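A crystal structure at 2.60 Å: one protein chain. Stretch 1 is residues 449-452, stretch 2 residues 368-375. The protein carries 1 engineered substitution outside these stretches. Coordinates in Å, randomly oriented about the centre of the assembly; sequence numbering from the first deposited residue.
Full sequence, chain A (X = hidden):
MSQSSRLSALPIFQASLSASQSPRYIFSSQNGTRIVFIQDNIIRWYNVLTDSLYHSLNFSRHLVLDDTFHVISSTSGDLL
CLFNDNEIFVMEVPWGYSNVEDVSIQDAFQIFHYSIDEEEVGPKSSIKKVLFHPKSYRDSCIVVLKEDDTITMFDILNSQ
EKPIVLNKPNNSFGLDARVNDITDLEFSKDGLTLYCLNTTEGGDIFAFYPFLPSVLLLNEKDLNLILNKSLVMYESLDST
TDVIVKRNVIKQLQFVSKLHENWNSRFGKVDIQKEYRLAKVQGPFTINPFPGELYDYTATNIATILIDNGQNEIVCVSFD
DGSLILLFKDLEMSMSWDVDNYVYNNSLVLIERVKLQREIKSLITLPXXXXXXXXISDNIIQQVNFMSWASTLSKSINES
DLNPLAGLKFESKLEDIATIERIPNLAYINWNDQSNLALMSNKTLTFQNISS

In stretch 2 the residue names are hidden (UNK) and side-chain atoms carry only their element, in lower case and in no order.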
ATOM      1  N   ASN A 449      17.635 -25.683 -10.975  1.00 99.71           N
ATOM      2  CA  ASN A 449      18.288 -25.791  -9.681  1.00102.14           C
ATOM      3  C   ASN A 449      18.504 -24.424  -9.056  1.00103.74           C
ATOM      4  O   ASN A 449      18.782 -23.450  -9.753  1.00104.11           O
ATOM      5  CB  ASN A 449      19.623 -26.511  -9.838  1.00103.17           C
ATOM      6  CG  ASN A 449      19.468 -27.902 -10.435  1.00104.44           C
ATOM      7  OD1 ASN A 449      18.951 -28.818  -9.788  1.00105.04           O
ATOM      8  ND2 ASN A 449      19.910 -28.065 -11.679  1.00104.07           N
ATOM      9  N   ILE A 450      18.362 -24.364  -7.738  1.00105.56           N
ATOM     10  CA  ILE A 450      18.548 -23.127  -6.991  1.00107.34           C
ATOM     11  C   ILE A 450      19.597 -23.381  -5.914  1.00109.14           C
ATOM     12  O   ILE A 450      19.499 -24.349  -5.160  1.00109.10           O
ATOM     13  CB  ILE A 450      17.231 -22.674  -6.305  1.00106.81           C
ATOM     14  CG1 ILE A 450      16.132 -22.457  -7.348  1.00105.76           C
ATOM     15  CG2 ILE A 450      17.475 -21.397  -5.515  1.00107.18           C
ATOM     16  CD1 ILE A 450      16.441 -21.372  -8.366  1.00105.15           C
ATOM     17  N   SER A 451      20.609 -22.525  -5.850  1.00111.42           N
ATOM     18  CA  SER A 451      21.652 -22.684  -4.846  1.00113.82           C
ATOM     19  C   SER A 451      21.165 -22.123  -3.509  1.00115.17           C
ATOM     20  O   SER A 451      20.744 -20.964  -3.427  1.00115.26           O
ATOM     21  CB  SER A 451      22.931 -21.966  -5.291  1.00114.19           C
ATOM     22  OG  SER A 451      22.693 -20.592  -5.545  1.00115.56           O
ATOM     23  N   SER A 452      21.209 -22.970  -2.478  1.00116.56           N
ATOM     24  CA  SER A 452      20.786 -22.632  -1.110  1.00117.73           C
ATOM     25  C   SER A 452      19.293 -22.890  -0.852  1.00118.23           C
ATOM     26  O   SER A 452      18.993 -23.688   0.069  1.00118.00           O
ATOM     27  CB  SER A 452      21.129 -21.168  -0.778  1.00117.90           C
ATOM     28  OG  SER A 452      20.908 -20.874   0.594  1.00117.01           O
ATOM     29  OXT SER A 452      18.441 -22.299  -1.559  1.00118.81           O
ATOM     30  N   UNK A 368      11.151 -18.717   1.033  1.00 71.75           N
ATOM     31  CA  UNK A 368      12.254 -19.616   1.347  1.00 74.42           C
ATOM     32  C   UNK A 368      13.670 -19.078   1.089  1.00 75.44           C
ATOM     33  O   UNK A 368      14.650 -19.687   1.532  1.00 75.47           O
ATOM     34  c   UNK A 368      12.091 -20.929   0.581  1.00 76.10           C
ATOM     35  o   UNK A 368       9.544 -20.519  -0.627  1.00 82.16           O
ATOM     36  c   UNK A 368       9.561 -21.114   0.469  1.00 80.77           C
ATOM     37  c   UNK A 368      10.855 -21.756   0.926  1.00 78.62           C
ATOM     38  o   UNK A 368       8.551 -21.219   1.199  1.00 83.31           O
ATOM     39  N   UNK A 369      13.794 -17.955   0.380  1.00 75.97           N
ATOM     40  CA  UNK A 369      15.120 -17.411   0.086  1.00 75.78           C
ATOM     41  C   UNK A 369      15.304 -15.964   0.495  1.00 73.99           C
ATOM     42  O   UNK A 369      14.759 -15.072  -0.144  1.00 74.33           O
ATOM     43  c   UNK A 369      15.416 -17.531  -1.402  1.00 78.23           C
ATOM     44  o   UNK A 369      17.258 -19.863  -2.861  1.00 85.13           O
ATOM     45  c   UNK A 369      15.247 -18.928  -1.956  1.00 82.07           C
ATOM     46  c   UNK A 369      16.226 -19.211  -3.074  1.00 84.79           C
ATOM     47  n   UNK A 369      15.924 -18.704  -4.274  1.00 85.55           N
ATOM     48  N   UNK A 370      16.088 -15.735   1.544  1.00 71.70           N
ATOM     49  CA  UNK A 370      16.341 -14.387   2.035  1.00 69.97           C
ATOM     50  C   UNK A 370      17.174 -13.574   1.056  1.00 69.68           C
ATOM     51  O   UNK A 370      17.899 -14.126   0.235  1.00 70.54           O
ATOM     52  c   UNK A 370      14.994 -14.747   4.746  1.00 70.49           C
ATOM     53  c   UNK A 370      17.237 -14.825   5.788  1.00 68.75           C
ATOM     54  c   UNK A 370      17.084 -14.436   3.370  1.00 69.06           C
ATOM     55  c   UNK A 370      16.448 -15.167   4.552  1.00 69.05           C
ATOM     56  N   UNK A 371      17.062 -12.256   1.156  1.00 69.04           N
ATOM     57  CA  UNK A 371      17.827 -11.360   0.303  1.00 68.28           C
ATOM     58  C   UNK A 371      17.898 -11.625  -1.186  1.00 67.37           C
ATOM     59  O   UNK A 371      18.850 -11.186  -1.834  1.00 68.29           O
ATOM     60  N   UNK A 372      16.918 -12.333  -1.734  1.00 65.91           N
ATOM     61  CA  UNK A 372      16.900 -12.619  -3.164  1.00 66.38           C
ATOM     62  C   UNK A 372      15.581 -12.165  -3.758  1.00 66.06           C
ATOM     63  O   UNK A 372      14.517 -12.381  -3.184  1.00 66.88           O
ATOM     64  c   UNK A 372      19.807 -16.785  -2.833  1.00 71.84           C
ATOM     65  c   UNK A 372      18.433 -14.674  -3.019  1.00 70.76           C
ATOM     66  n   UNK A 372      19.867 -18.225  -3.217  1.00 73.60           N
ATOM     67  c   UNK A 372      17.084 -14.110  -3.439  1.00 67.28           C
ATOM     68  c   UNK A 372      18.543 -16.149  -3.391  1.00 72.20           C
ATOM     69  N   UNK A 373      15.653 -11.550  -4.925  1.00 64.89           N
ATOM     70  CA  UNK A 373      14.470 -11.046  -5.583  1.00 64.10           C
ATOM     71  C   UNK A 373      14.471 -11.448  -7.049  1.00 65.29           C
ATOM     72  O   UNK A 373      15.493 -11.365  -7.720  1.00 66.20           O
ATOM     73  c   UNK A 373      12.097  -8.935  -5.907  1.00 63.08           C
ATOM     74  c   UNK A 373      13.515  -8.735  -6.355  1.00 63.17           C
ATOM     75  c   UNK A 373      13.887  -7.271  -6.306  1.00 64.02           C
ATOM     76  c   UNK A 373      14.452  -9.524  -5.454  1.00 63.16           C
ATOM     77  N   UNK A 374      13.327 -11.902  -7.548  1.00 66.09           N
ATOM     78  CA  UNK A 374      13.220 -12.274  -8.949  1.00 67.51           C
ATOM     79  C   UNK A 374      12.591 -11.108  -9.707  1.00 68.57           C
ATOM     80  O   UNK A 374      11.570 -10.552  -9.286  1.00 67.73           O
ATOM     81  c   UNK A 374      14.935 -16.360  -8.957  1.00 70.74           C
ATOM     82  c   UNK A 374      12.684 -15.528  -7.571  1.00 70.49           C
ATOM     83  o   UNK A 374      15.246 -18.143  -7.383  1.00 72.10           O
ATOM     84  c   UNK A 374      13.090 -14.803  -8.689  1.00 69.54           C
ATOM     85  c   UNK A 374      14.518 -17.059  -7.833  1.00 72.03           C
ATOM     86  c   UNK A 374      14.222 -15.240  -9.377  1.00 69.94           C
ATOM     87  c   UNK A 374      12.367 -13.539  -9.108  1.00 67.91           C
ATOM     88  c   UNK A 374      13.391 -16.651  -7.138  1.00 71.26           C
ATOM     89  N   UNK A 375      13.220 -10.715 -10.808  1.00 69.63           N
ATOM     90  CA  UNK A 375      12.702  -9.619 -11.609  1.00 70.80           C
ATOM     91  C   UNK A 375      12.349 -10.140 -12.977  1.00 72.21           C
ATOM     92  O   UNK A 375      13.207 -10.602 -13.712  1.00 72.02           O
ATOM     93  c   UNK A 375      13.072  -7.341 -12.539  1.00 71.38           C
ATOM     94  c   UNK A 375      14.278  -8.055 -10.455  1.00 69.84           C
ATOM     95  c   UNK A 375      13.726  -8.502 -11.798  1.00 70.46           C
TER

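Position 368 carries three carbons in a row, the third bearing two oxygens, and none of them touches stretch 1. This is the carboxylate side chain of Glu368. Its CA-to-CB bond points sideways to stretch 1 and the chain end leads away, so the charged group takes no part in the contact and stays partly exposed, where a carboxylate is easily accommodated.

Position 369 also has three carbons, but the last holds one oxygen and one nitrogen. The oxygen lies beside a methyl of Ile450 and the chain terminus. A terminal amide on this length of chain identifies Gln369: OE1 is 3.1 Å from CG2 of Ile450 and 3.0 Å from OXT of Ser452. OE1 and OXT are both acceptors and do not hydrogen-bond to each other.

Position 370 shows four carbons forked at the second, out of reach of stretch 1. This is Leu370, partly exposed, which makes no contact with stretch 1.

Position 371 has no side-chain atoms and is therefore Gly371. Its phi of 46° and psi of 24° lie in a region that glycine enters readily, as it lacks the CB that makes positive phi costly for other residues.

Position 372, where the strand begins, has four carbons in a row ending in nitrogen, and that nitrogen approaches the backbone of Ser451. The residue is Lys372. Its chi1 is m and the other three torsions are t, so the chain is nearly fully extended and carries NZ to 2.9 Å from O of Ser451. NZ of Lys372 donates a hydrogen bond to OE1 of Gln369, at 3.1 Å.

Position 373 again has four carbons forked at the second, far from stretch 1: Leu373, a buried hydrophobic residue of the strand.

Position 374 has one carbon followed by a six-carbon ring bearing an oxygen, which lies by a methyl of Ile450. This is the outline of Tyr374. Although its CA-to-CB bond points sideways, the end of the side chain comes nearer and places OH 3.6 Å from CD1 of Ile450.

Position 375 has one carbon carrying two more, none of which touches stretch 1. Val375, branched at CB as suits a strand, is buried away from stretch 1.

The contact is small, 176 Å² in all, and built by side chains reaching to a chain end. Ile450 packs against the polar tips of Gln369 and Tyr374, while the ammonium of Lys372 sits among oxygens, holding the amide of Gln369 and bringing positive charge close to the C-terminal residues.

Stretch 2 368-375: EQLGKLYV
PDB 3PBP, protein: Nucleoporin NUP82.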